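Local structure of beta-N-acetylhexosaminidase (Streptomyces plicatus, 1JAK) at residues V418-R422 with Y504-V509; D407-G411 with Q457-M461; L489-P494 with Q508-T512; T22-I28 with T125-L129. The protein hydrolyses terminal N-acetylhexosamine residues from glycosides as a family 20 glycoside hydrolase, using substrate-assisted catalysis. All coordinates share one frame; numbering follows the deposited sequence.

Contact 1: V418-R422 with Y504-V509; sequences VEVQR and YRSPQV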
loop_
_atom_site.group_PDB
_atom_site.type_symbol
_atom_site.label_atom_id
_atom_site.label_comp_id
_atom_site.label_asym_id
_atom_site.label_seq_id
_atom_site.Cartn_x
_atom_site.Cartn_y
_atom_site.Cartn_z
ATOM N N VAL A 418 15.295 -6.174 10.361
ATOM C CA VAL A 418 13.933 -6.677 10.391
ATOM C C VAL A 418 13.742 -7.871 9.471
ATOM O O VAL A 418 13.499 -7.712 8.274
ATOM C CB VAL A 418 12.940 -5.556 9.997
ATOM C CG1 VAL A 418 11.503 -6.062 10.083
ATOM C CG2 VAL A 418 13.134 -4.349 10.916
ATOM N N GLU A 419 13.875 -9.070 10.031
ATOM C CA GLU A 419 13.681 -10.282 9.249
ATOM C C GLU A 419 12.190 -10.505 9.034
ATOM O O GLU A 419 11.351 -9.776 9.568
ATOM C CB GLU A 419 14.302 -11.498 9.946
ATOM C CG GLU A 419 15.643 -11.941 9.352
ATOM C CD GLU A 419 15.503 -12.684 8.024
ATOM O OE1 GLU A 419 14.375 -12.775 7.495
ATOM O OE2 GLU A 419 16.530 -13.181 7.509
ATOM N N VAL A 420 11.869 -11.520 8.249
ATOM C CA VAL A 420 10.485 -11.824 7.929
ATOM C C VAL A 420 9.600 -12.108 9.141
ATOM O O VAL A 420 8.486 -11.595 9.225
ATOM C CB VAL A 420 10.417 -13.001 6.945
ATOM C CG1 VAL A 420 8.974 -13.258 6.530
ATOM C CG2 VAL A 420 11.274 -12.685 5.725
ATOM N N GLN A 421 10.079 -12.906 10.089
ATOM C CA GLN A 421 9.250 -13.197 11.252
ATOM C C GLN A 421 8.938 -11.948 12.066
ATOM O O GLN A 421 7.795 -11.734 12.459
ATOM C CB GLN A 421 9.894 -14.254 12.160
ATOM C CG GLN A 421 9.042 -14.535 13.397
ATOM C CD GLN A 421 9.524 -15.713 14.226
ATOM O OE1 GLN A 421 10.562 -16.312 13.945
ATOM N NE2 GLN A 421 8.763 -16.046 15.262
ATOM N N ARG A 422 9.942 -11.112 12.312
ATOM C CA ARG A 422 9.710 -9.899 13.091
ATOM C C ARG A 422 8.655 -9.004 12.442
ATOM O O ARG A 422 7.808 -8.427 13.122
ATOM C CB ARG A 422 11.008 -9.100 13.265
ATOM C CG ARG A 422 10.827 -7.866 14.152
ATOM C CD ARG A 422 12.102 -7.047 14.278
ATOM N NE ARG A 422 11.938 -5.939 15.219
ATOM C CZ ARG A 422 11.875 -6.079 16.540
ATOM N NH1 ARG A 422 11.964 -7.287 17.088
ATOM N NH2 ARG A 422 11.720 -5.014 17.315
ATOM N N TYR A 504 13.741 -11.580 -1.317
ATOM C CA TYR A 504 14.769 -12.046 -0.402
ATOM C C TYR A 504 14.407 -13.446 0.087
ATOM O O TYR A 504 13.359 -13.645 0.703
ATOM C CB TYR A 504 14.866 -11.084 0.783
ATOM C CG TYR A 504 15.663 -11.597 1.959
ATOM C CD1 TYR A 504 17.023 -11.883 1.837
ATOM C CD2 TYR A 504 15.063 -11.768 3.208
ATOM C CE1 TYR A 504 17.769 -12.324 2.932
ATOM C CE2 TYR A 504 15.801 -12.207 4.310
ATOM C CZ TYR A 504 17.151 -12.481 4.163
ATOM O OH TYR A 504 17.885 -12.908 5.250
ATOM N N ARG A 505 15.273 -14.414 -0.196
ATOM C CA ARG A 505 15.034 -15.791 0.223
ATOM C C ARG A 505 15.460 -15.983 1.675
ATOM O O ARG A 505 16.482 -16.610 1.969
ATOM C CB ARG A 505 15.790 -16.759 -0.688
ATOM C CG ARG A 505 15.233 -16.830 -2.108
ATOM C CD ARG A 505 16.043 -17.797 -2.959
ATOM N NE ARG A 505 16.054 -19.138 -2.381
ATOM C CZ ARG A 505 15.087 -20.036 -2.541
ATOM N NH1 ARG A 505 14.018 -19.745 -3.273
ATOM N NH2 ARG A 505 15.185 -21.224 -1.958
ATOM N N SER A 506 14.657 -15.437 2.577
ATOM C CA SER A 506 14.930 -15.519 4.004
ATOM C C SER A 506 15.134 -16.940 4.502
ATOM O O SER A 506 14.367 -17.841 4.171
ATOM C CB SER A 506 13.788 -14.886 4.794
ATOM O OG SER A 506 13.979 -15.087 6.183
ATOM N N PRO A 507 16.175 -17.155 5.319
ATOM C CA PRO A 507 16.430 -18.498 5.845
ATOM C C PRO A 507 15.356 -18.932 6.847
ATOM O O PRO A 507 15.286 -20.105 7.219
ATOM C CB PRO A 507 17.815 -18.359 6.479
ATOM C CG PRO A 507 17.839 -16.925 6.920
ATOM C CD PRO A 507 17.226 -16.212 5.740
ATOM N N GLN A 508 14.522 -17.986 7.276
ATOM C CA GLN A 508 13.454 -18.281 8.233
ATOM C C GLN A 508 12.255 -18.937 7.556
ATOM O O GLN A 508 11.370 -19.468 8.226
ATOM C CB GLN A 508 12.957 -17.002 8.914
ATOM C CG GLN A 508 14.017 -16.141 9.580
ATOM C CD GLN A 508 13.399 -14.957 10.302
ATOM O OE1 GLN A 508 12.439 -14.359 9.817
ATOM N NE2 GLN A 508 13.952 -14.608 11.462
ATOM N N VAL A 509 12.229 -18.890 6.230
ATOM C CA VAL A 509 11.119 -19.439 5.456
ATOM C C VAL A 509 11.528 -20.684 4.669
ATOM O O VAL A 509 12.524 -20.670 3.951
ATOM C CB VAL A 509 10.587 -18.374 4.474
ATOM C CG1 VAL A 509 9.402 -18.919 3.694
ATOM C CG2 VAL A 509 10.199 -17.115 5.239
HETATM O O HOH W 1 12.853 -12.162 13.133
#

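Contact 2: D407-G411 with Q457-M461; sequences DTPLG and QLDYM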
loop_
_atom_site.group_PDB
_atom_site.type_symbol
_atom_site.label_atom_id
_atom_site.label_comp_id
_atom_site.label_asym_id
_atom_site.label_seq_id
_atom_site.Cartn_x
_atom_site.Cartn_y
_atom_site.Cartn_z
ATOM N N ASP A 407 23.919 -8.017 6.319
ATOM C CA ASP A 407 24.470 -8.264 4.991
ATOM C C ASP A 407 23.573 -7.887 3.812
ATOM O O ASP A 407 23.966 -8.051 2.655
ATOM C CB ASP A 407 24.901 -9.726 4.872
ATOM C CG ASP A 407 26.033 -10.076 5.824
ATOM O OD1 ASP A 407 27.031 -9.327 5.861
ATOM O OD2 ASP A 407 25.926 -11.099 6.531
ATOM N N THR A 408 22.375 -7.386 4.095
ATOM C CA THR A 408 21.463 -6.977 3.028
ATOM C C THR A 408 22.161 -5.874 2.223
ATOM O O THR A 408 22.605 -4.872 2.786
ATOM C CB THR A 408 20.139 -6.457 3.622
ATOM O OG1 THR A 408 19.532 -7.500 4.396
ATOM C CG2 THR A 408 19.179 -6.033 2.521
ATOM N N PRO A 409 22.271 -6.051 0.892
ATOM C CA PRO A 409 22.919 -5.111 -0.033
ATOM C C PRO A 409 22.226 -3.774 -0.304
ATOM O O PRO A 409 22.823 -2.872 -0.897
ATOM C CB PRO A 409 23.081 -5.943 -1.300
ATOM C CG PRO A 409 21.866 -6.800 -1.280
ATOM C CD PRO A 409 21.798 -7.244 0.167
ATOM N N LEU A 410 20.976 -3.654 0.120
ATOM C CA LEU A 410 20.207 -2.427 -0.065
ATOM C C LEU A 410 19.528 -2.102 1.260
ATOM O O LEU A 410 19.635 -2.863 2.217
ATOM C CB LEU A 410 19.134 -2.637 -1.138
ATOM C CG LEU A 410 19.601 -2.971 -2.557
ATOM C CD1 LEU A 410 18.424 -3.465 -3.379
ATOM C CD2 LEU A 410 20.220 -1.738 -3.195
ATOM N N GLY A 411 18.835 -0.969 1.317
ATOM C CA GLY A 411 18.127 -0.602 2.532
ATOM C C GLY A 411 18.921 0.093 3.625
ATOM O O GLY A 411 20.123 0.340 3.487
ATOM N N GLN A 457 14.748 -3.415 -7.535
ATOM C CA GLN A 457 15.226 -3.192 -6.174
ATOM C C GLN A 457 14.025 -3.004 -5.251
ATOM O O GLN A 457 14.050 -3.423 -4.091
ATOM C CB GLN A 457 16.143 -1.967 -6.125
ATOM C CG GLN A 457 17.390 -2.126 -6.984
ATOM C CD GLN A 457 18.332 -0.948 -6.874
ATOM O OE1 GLN A 457 17.896 0.195 -6.756
ATOM N NE2 GLN A 457 19.632 -1.218 -6.930
ATOM N N LEU A 458 12.972 -2.374 -5.763
ATOM C CA LEU A 458 11.768 -2.196 -4.962
ATOM C C LEU A 458 11.227 -3.580 -4.600
ATOM O O LEU A 458 10.842 -3.824 -3.457
ATOM C CB LEU A 458 10.699 -1.424 -5.737
ATOM C CG LEU A 458 11.005 0.027 -6.113
ATOM C CD1 LEU A 458 9.798 0.618 -6.829
ATOM C CD2 LEU A 458 11.333 0.834 -4.862
ATOM N N ASP A 459 11.206 -4.488 -5.574
ATOM C CA ASP A 459 10.703 -5.840 -5.325
ATOM C C ASP A 459 11.511 -6.584 -4.265
ATOM O O ASP A 459 10.944 -7.211 -3.368
ATOM C CB ASP A 459 10.710 -6.688 -6.610
ATOM C CG ASP A 459 9.620 -6.292 -7.593
ATOM O OD1 ASP A 459 8.563 -5.790 -7.159
ATOM O OD2 ASP A 459 9.819 -6.505 -8.809
ATOM N N TYR A 460 12.835 -6.522 -4.374
ATOM C CA TYR A 460 13.700 -7.224 -3.433
ATOM C C TYR A 460 13.491 -6.806 -1.979
ATOM O O TYR A 460 13.599 -7.633 -1.070
ATOM C CB TYR A 460 15.167 -7.027 -3.822
ATOM C CG TYR A 460 16.131 -7.730 -2.895
ATOM C CD1 TYR A 460 16.353 -9.104 -2.992
ATOM C CD2 TYR A 460 16.798 -7.021 -1.900
ATOM C CE1 TYR A 460 17.222 -9.756 -2.107
ATOM C CE2 TYR A 460 17.661 -7.656 -1.017
ATOM C CZ TYR A 460 17.869 -9.019 -1.125
ATOM O OH TYR A 460 18.727 -9.633 -0.241
ATOM N N MET A 461 13.183 -5.529 -1.759
ATOM C CA MET A 461 12.965 -5.033 -0.405
ATOM C C MET A 461 11.506 -5.177 0.027
ATOM O O MET A 461 11.216 -5.318 1.214
ATOM C CB MET A 461 13.409 -3.569 -0.295
ATOM C CG MET A 461 14.917 -3.363 -0.475
ATOM S SD MET A 461 15.930 -4.424 0.592
ATOM C CE MET A 461 15.643 -3.682 2.211
HETATM O O HOH W 2 19.703 -9.743 2.992
#

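Contact 3: L489-P494 with Q508-T512; sequences LAAQAP and QVPWT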
loop_
_atom_site.group_PDB
_atom_site.type_symbol
_atom_site.label_atom_id
_atom_site.label_comp_id
_atom_site.label_asym_id
_atom_site.label_seq_id
_atom_site.Cartn_x
_atom_site.Cartn_y
_atom_site.Cartn_z
ATOM N N LEU A 489 3.698 -18.625 3.101
ATOM C CA LEU A 489 4.598 -17.666 2.465
ATOM C C LEU A 489 5.594 -18.423 1.591
ATOM O O LEU A 489 5.903 -18.002 0.477
ATOM C CB LEU A 489 5.352 -16.844 3.520
ATOM C CG LEU A 489 6.257 -15.727 2.983
ATOM C CD1 LEU A 489 5.422 -14.706 2.214
ATOM C CD2 LEU A 489 6.979 -15.046 4.144
ATOM N N ALA A 490 6.093 -19.546 2.096
ATOM C CA ALA A 490 7.048 -20.357 1.348
ATOM C C ALA A 490 6.459 -20.777 0.006
ATOM O O ALA A 490 7.170 -20.867 -0.996
ATOM C CB ALA A 490 7.424 -21.597 2.153
ATOM N N ALA A 491 5.154 -21.023 -0.002
ATOM C CA ALA A 491 4.450 -21.459 -1.201
ATOM C C ALA A 491 4.434 -20.422 -2.319
ATOM O O ALA A 491 4.172 -20.759 -3.475
ATOM C CB ALA A 491 3.025 -21.850 -0.842
ATOM N N GLN A 492 4.716 -19.168 -1.982
ATOM C CA GLN A 492 4.709 -18.102 -2.982
ATOM C C GLN A 492 5.926 -18.124 -3.906
ATOM O O GLN A 492 5.873 -17.589 -5.009
ATOM C CB GLN A 492 4.640 -16.730 -2.301
ATOM C CG GLN A 492 3.510 -16.556 -1.294
ATOM C CD GLN A 492 2.140 -16.846 -1.875
ATOM O OE1 GLN A 492 1.784 -16.347 -2.943
ATOM N NE2 GLN A 492 1.358 -17.649 -1.166
ATOM N N ALA A 493 7.016 -18.741 -3.456
ATOM C CA ALA A 493 8.255 -18.792 -4.234
ATOM C C ALA A 493 8.098 -19.084 -5.729
ATOM O O ALA A 493 8.546 -18.301 -6.568
ATOM C CB ALA A 493 9.221 -19.795 -3.605
ATOM N N PRO A 494 7.461 -20.210 -6.086
ATOM C CA PRO A 494 7.301 -20.512 -7.513
ATOM C C PRO A 494 6.478 -19.482 -8.282
ATOM O O PRO A 494 6.692 -19.279 -9.477
ATOM C CB PRO A 494 6.665 -21.901 -7.503
ATOM C CG PRO A 494 5.898 -21.916 -6.220
ATOM C CD PRO A 494 6.857 -21.264 -5.255
ATOM N N GLN A 508 14.522 -17.986 7.276
ATOM C CA GLN A 508 13.454 -18.281 8.233
ATOM C C GLN A 508 12.255 -18.937 7.556
ATOM O O GLN A 508 11.370 -19.468 8.226
ATOM C CB GLN A 508 12.957 -17.002 8.914
ATOM C CG GLN A 508 14.017 -16.141 9.580
ATOM C CD GLN A 508 13.399 -14.957 10.302
ATOM O OE1 GLN A 508 12.439 -14.359 9.817
ATOM N NE2 GLN A 508 13.952 -14.608 11.462
ATOM N N VAL A 509 12.229 -18.890 6.230
ATOM C CA VAL A 509 11.119 -19.439 5.456
ATOM C C VAL A 509 11.528 -20.684 4.669
ATOM O O VAL A 509 12.524 -20.670 3.951
ATOM C CB VAL A 509 10.587 -18.374 4.474
ATOM C CG1 VAL A 509 9.402 -18.919 3.694
ATOM C CG2 VAL A 509 10.199 -17.115 5.239
ATOM N N PRO A 510 10.752 -21.777 4.791
ATOM C CA PRO A 510 11.033 -23.037 4.093
ATOM C C PRO A 510 10.525 -23.030 2.652
ATOM O O PRO A 510 9.646 -23.813 2.290
ATOM C CB PRO A 510 10.312 -24.063 4.957
ATOM C CG PRO A 510 9.079 -23.322 5.351
ATOM C CD PRO A 510 9.601 -21.931 5.701
ATOM N N TRP A 511 11.105 -22.151 1.842
ATOM C CA TRP A 511 10.730 -21.969 0.441
ATOM C C TRP A 511 10.423 -23.224 -0.368
ATOM O O TRP A 511 11.179 -24.193 -0.346
ATOM C CB TRP A 511 11.813 -21.160 -0.273
ATOM C CG TRP A 511 12.077 -19.860 0.406
ATOM C CD1 TRP A 511 13.177 -19.523 1.142
ATOM C CD2 TRP A 511 11.191 -18.739 0.469
ATOM N NE1 TRP A 511 13.031 -18.259 1.660
ATOM C CE2 TRP A 511 11.820 -17.755 1.264
ATOM C CE3 TRP A 511 9.924 -18.470 -0.067
ATOM C CZ2 TRP A 511 11.224 -16.520 1.538
ATOM C CZ3 TRP A 511 9.330 -17.243 0.206
ATOM C CH2 TRP A 511 9.983 -16.282 1.002
ATOM N N THR A 512 9.304 -23.181 -1.090
ATOM C CA THR A 512 8.865 -24.291 -1.929
ATOM C C THR A 512 9.528 -24.178 -3.299
ATOM O O THR A 512 10.063 -23.090 -3.604
ATOM C CB THR A 512 7.325 -24.265 -2.122
ATOM O OG1 THR A 512 6.680 -24.369 -0.847
ATOM C CG2 THR A 512 6.873 -25.420 -3.008
ATOM O OXT THR A 512 9.493 -25.171 -4.057
#

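Contact 4: T22-I28 with T125-L129; sequences TPLDRVI and TLRQL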
loop_
_atom_site.group_PDB
_atom_site.type_symbol
_atom_site.label_atom_id
_atom_site.label_comp_id
_atom_site.label_asym_id
_atom_site.label_seq_id
_atom_site.Cartn_x
_atom_site.Cartn_y
_atom_site.Cartn_z
ATOM N N THR A 22 -3.281 -26.713 -5.155
ATOM C CA THR A 22 -2.755 -26.266 -3.873
ATOM C C THR A 22 -3.929 -26.226 -2.898
ATOM O O THR A 22 -5.066 -25.973 -3.298
ATOM C CB THR A 22 -2.129 -24.856 -3.975
ATOM O OG1 THR A 22 -3.139 -23.906 -4.341
ATOM C CG2 THR A 22 -1.023 -24.839 -5.024
ATOM N N PRO A 23 -3.671 -26.482 -1.604
ATOM C CA PRO A 23 -4.729 -26.470 -0.590
ATOM C C PRO A 23 -5.548 -25.185 -0.613
ATOM O O PRO A 23 -5.010 -24.101 -0.828
ATOM C CB PRO A 23 -3.953 -26.650 0.713
ATOM C CG PRO A 23 -2.795 -27.501 0.285
ATOM C CD PRO A 23 -2.373 -26.833 -1.002
ATOM N N LEU A 24 -6.849 -25.318 -0.380
ATOM C CA LEU A 24 -7.760 -24.179 -0.390
ATOM C C LEU A 24 -7.398 -23.086 0.614
ATOM O O LEU A 24 -7.726 -21.919 0.410
ATOM C CB LEU A 24 -9.193 -24.661 -0.132
ATOM C CG LEU A 24 -10.330 -23.643 -0.252
ATOM C CD1 LEU A 24 -10.418 -23.134 -1.686
ATOM C CD2 LEU A 24 -11.649 -24.294 0.160
ATOM N N ASP A 25 -6.714 -23.460 1.692
ATOM C CA ASP A 25 -6.341 -22.492 2.723
ATOM C C ASP A 25 -4.967 -21.870 2.504
ATOM O O ASP A 25 -4.572 -20.960 3.236
ATOM C CB ASP A 25 -6.337 -23.168 4.095
ATOM C CG ASP A 25 -5.142 -24.089 4.279
ATOM O OD1 ASP A 25 -4.994 -25.042 3.488
ATOM O OD2 ASP A 25 -4.343 -23.857 5.211
ATOM N N ARG A 26 -4.237 -22.354 1.507
ATOM C CA ARG A 26 -2.893 -21.849 1.261
ATOM C C ARG A 26 -2.860 -20.546 0.477
ATOM O O ARG A 26 -2.396 -20.502 -0.664
ATOM C CB ARG A 26 -2.061 -22.924 0.555
ATOM C CG ARG A 26 -0.564 -22.645 0.535
ATOM C CD ARG A 26 0.220 -23.944 0.419
ATOM N NE ARG A 26 -0.008 -24.807 1.577
ATOM C CZ ARG A 26 0.484 -26.035 1.709
ATOM N NH1 ARG A 26 1.237 -26.559 0.750
ATOM N NH2 ARG A 26 0.222 -26.740 2.800
ATOM N N VAL A 27 -3.351 -19.480 1.104
ATOM C CA VAL A 27 -3.369 -18.165 0.471
ATOM C C VAL A 27 -3.032 -17.087 1.498
ATOM O O VAL A 27 -3.187 -17.290 2.705
ATOM C CB VAL A 27 -4.754 -17.846 -0.139
ATOM C CG1 VAL A 27 -5.236 -19.004 -1.001
ATOM C CG2 VAL A 27 -5.744 -17.553 0.950
ATOM N N ILE A 28 -2.567 -15.942 1.011
ATOM C CA ILE A 28 -2.219 -14.821 1.876
ATOM C C ILE A 28 -2.925 -13.590 1.324
ATOM O O ILE A 28 -2.817 -13.299 0.135
ATOM C CB ILE A 28 -0.696 -14.544 1.875
ATOM C CG1 ILE A 28 0.067 -15.764 2.396
ATOM C CG2 ILE A 28 -0.390 -13.325 2.744
ATOM C CD1 ILE A 28 1.580 -15.649 2.252
ATOM N N THR A 125 -7.716 -14.027 -4.442
ATOM C CA THR A 125 -7.615 -15.325 -3.794
ATOM C C THR A 125 -7.544 -16.402 -4.873
ATOM O O THR A 125 -6.733 -17.328 -4.792
ATOM C CB THR A 125 -8.829 -15.577 -2.886
ATOM O OG1 THR A 125 -8.740 -14.712 -1.748
ATOM C CG2 THR A 125 -8.874 -17.032 -2.423
ATOM N N LEU A 126 -8.387 -16.266 -5.891
ATOM C CA LEU A 126 -8.419 -17.232 -6.984
ATOM C C LEU A 126 -7.063 -17.398 -7.665
ATOM O O LEU A 126 -6.650 -18.519 -7.973
ATOM C CB LEU A 126 -9.469 -16.820 -8.021
ATOM C CG LEU A 126 -9.588 -17.705 -9.267
ATOM C CD1 LEU A 126 -9.939 -19.139 -8.862
ATOM C CD2 LEU A 126 -10.662 -17.136 -10.186
ATOM N N ARG A 127 -6.355 -16.294 -7.894
ATOM C CA ARG A 127 -5.064 -16.387 -8.563
ATOM C C ARG A 127 -4.020 -17.123 -7.725
ATOM O O ARG A 127 -3.003 -17.571 -8.251
ATOM C CB ARG A 127 -4.558 -14.993 -8.969
ATOM C CG ARG A 127 -4.302 -14.039 -7.829
ATOM C CD ARG A 127 -4.169 -12.596 -8.328
ATOM N NE ARG A 127 -3.047 -12.399 -9.248
ATOM C CZ ARG A 127 -2.552 -11.207 -9.571
ATOM N NH1 ARG A 127 -3.081 -10.106 -9.050
ATOM N NH2 ARG A 127 -1.521 -11.111 -10.404
ATOM N N GLN A 128 -4.272 -17.257 -6.424
ATOM C CA GLN A 128 -3.350 -17.980 -5.559
ATOM C C GLN A 128 -3.737 -19.460 -5.475
ATOM O O GLN A 128 -2.903 -20.310 -5.165
ATOM C CB GLN A 128 -3.309 -17.351 -4.161
ATOM C CG GLN A 128 -2.463 -16.080 -4.112
ATOM C CD GLN A 128 -2.279 -15.547 -2.700
ATOM O OE1 GLN A 128 -2.047 -16.312 -1.765
ATOM N NE2 GLN A 128 -2.359 -14.229 -2.546
ATOM N N LEU A 129 -5.000 -19.762 -5.763
ATOM C CA LEU A 129 -5.469 -21.147 -5.747
ATOM C C LEU A 129 -4.988 -21.833 -7.025
ATOM O O LEU A 129 -4.723 -23.034 -7.040
ATOM C CB LEU A 129 -6.997 -21.197 -5.647
ATOM C CG LEU A 129 -7.562 -20.652 -4.329
ATOM C CD1 LEU A 129 -9.079 -20.634 -4.378
ATOM C CD2 LEU A 129 -7.069 -21.514 -3.168
HETATM O O HOH W 3 -6.233 -24.661 -5.461
HETATM O O HOH W 4 -0.679 -20.381 -3.580
HETATM O O HOH W 5 -1.110 -18.664 -1.689
#

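Contact 1: V418-R422 with Y504-V509
Glu-419 sits at the N-cap of helix 420-424 and sends its carboxylate into the loop 504-509, where two hydroxyls donate to it. Ser-506 OG gives a bond of 2.7 Å to Glu-419 OE1, on the syn side but 31° out of the carboxylate plane. Tyr-504 OH reaches Glu-419 OE2 at 2.6 Å from above that plane. The chain of Glu-419 bends at its second torsion, which folds the carboxylate back so that OE1 also accepts from the backbone N of Val-420 through its anti lone pair. OE1 therefore holds two donors, and the carboxylate is fixed in rotation. Ser-506 OG in turn accepts from Gln-508 N in an ST turn, within the type I turn 506-509.

The amide of Gln-508 stacks on the Glu-419 carboxylate with planes 30° apart. Its OE1 takes the N-H of Gln-421 at 2.8 Å, in the carbonyl plane and nearly straight (167°). This satisfies an amide in the first turn of the helix.

Packing is tightest where Val-420 CG2 presses on Ser-506 CB at 3.5 Å. Val-420 CG1 meets Val-509 CG2 more loosely, at 4.2 Å. The Gln-508 side is wetter: its NE2 donates to a water that also takes a weak bond from Arg-422 N. Gln-421 NE2 turns to Asp-425 instead.

Beyond the contact, Val-420 and Gln-421 lean on Trp-482 of helix 482-490, and Val-420 also touches Leu-489 there. The ring of Tyr-504 stacks on Tyr-404. The contact thus ties the start of helix 420-424 to the C-terminal loop beside helix 482-490.

Contact 2: D407-G411 with Q457-M461
The ring of Tyr-460 is met at its edge, near its plane, by the methyl of Thr-408, with CG2 4.2 Å from CE2. Pro-409 CG and Leu-410 CD1 approach the same ring obliquely. Leu-410 CD1 lies 4.2 Å from Tyr-460 CD2, and Pro-409 CD lies 3.9 Å from the phenol oxygen OH of Tyr-460. No direct hydrogen bond joins the two segments. One water sits against Thr-408 OG1 and more weakly against Tyr-460 OH, while Thr-408 OG1 is also bonded to the backbone N atoms of Tyr-404 and Thr-405.

Leu-410 makes the broadest contact, lying across Gln-457 and beside Tyr-460 and Met-461. Its side chain runs at about a right angle to Gln-457, with CD1 3.9 Å from Gln-457 CB and CD2 3.8 Å from Gln-457 NE2. The amide oxygen of Gln-457 is bonded to Ser-453 N.

Met-461 is bent at chi2 (-52°) and chi3 (-71°), which brings its sulfur and methyl under the loop. SD meets the Thr-408 methyl tip to tip, and CE stops 4.0 Å from Gly-411 CA. A side chain on Gly-411 would clash with that methyl. Gly-411 lies about 8 Å from the bound inhibitor. Replacing Met-461 by an alanine is likely to leave a gap beside Thr-408, Leu-410 and the CA of Gly-411.

The contact packs the loop between strand 389-392 and helix 420-424 onto helix 455-462, which follows barrel strand 440-447.

Contact 3: L489-P494 with Q508-T512
Thr-512 N donates to Ala-490 O at 3.1 Å, and this is the one hydrogen bond between the two segments. It is straight at the hydrogen (168°), but the donor stands 55° out of the carbonyl plane. Ala-493 N, closing the type I turn 490-493, reaches the same oxygen from the opposite face. Ala-490 O is thus gripped from both faces.

The apolar contacts gather round Ala-490 and Val-509. The first torsion of Val-509 (chi1 -178°) points CG1 away from the backbone N and in between two partners. It lies 3.7 Å from Ala-490 CB and sits over the centre of the Trp-511 ring. The other methyl, CG2, meets Leu-489 CD2 at 4.0 Å, with the two side chains crossing at about a right angle. Trp-511 CE3 touches Ala-493 CB at 3.8 Å, both Ala-490 CA and Ala-493 CB approaching the ring obliquely. The methyl of Ala-490 also packs on Pro-510 CG.

Polar groups meet carbon as well. Ala-490 CB lies only 3.1 Å from Pro-510 O, and Ala-493 CB lies 3.4 Å from Thr-512 O, part of the C-terminal carboxylate. OXT of that carboxylate forms a salt bridge with Arg-15. Trp-511 NE1 bonds to Ser-506 O.

The chain's last residues therefore run across the junction of helices 482-490 and 493-499. Trp-511 also touches Trp-496 of the second helix, and Leu-489 touches Val-420 of helix 420-424.

Contact 4: T22-I28 with T125-L129
Gln-128 and the backbone of Ile-28 are joined by a pair of hydrogen bonds. Ile-28 N donates to Gln-128 OE1 at 2.8 Å, tilted 19° from the carbonyl plane. Gln-128 NE2 returns a bond to Ile-28 O at 2.9 Å, in the plane of that carbonyl. The side-chain amide pairs with this backbone much as a neighbouring strand would, and both bonds hold it against turning. A leucine in place of Gln-128 would probably leave Ile-28 N and O without these mates.

A weak bond runs from Thr-22 OG1 to Leu-129 O at 3.2 Å. The same carbonyl accepts a hydrogen bond from a water that also donates to Thr-22 O.

Apolar packing lies beside these bonds. Leu-129 CD2 meets Val-27 CG1 at 3.8 Å, and Leu-129 CD1 meets Leu-24 CD1 at 3.9 Å. With CG anti to N (chi1 -173°), Leu-24 brings this tip back toward the helix. Leu-24 O is buried beneath Leu-129 CD2 without a polar partner.

Leu-24 and Leu-129 also touch strand 145-153. The contact is structural, joining the N-terminal loop to the end of helix 116-129 by hydrogen bonds and apolar packing, in the non-catalytic alpha/beta domain of family 20 enzymes.

Along the chain contact 4 closes first, within the N-terminal domain. Contacts 1 and 2 follow with alternating segments, and contact 3 ends at the C-terminus. Contacts 1 and 3 share Gln-508 and Val-509, and their centres are 10 Å apart. Contact 2 lies 13 Å from contact 1, centre to centre, and touches it through Tyr-460 and Tyr-504. Contacts 3 and 4 have centres 14 Å apart and meet where Ile-28 packs on Leu-489. Contacts 2 and 4 do not touch; their centres are 27 Å apart. Residues 489-492 thus meet the N-terminal domain, and 504-512 join that region to the catalytic domain. Contact 2 is the one near the inhibitor.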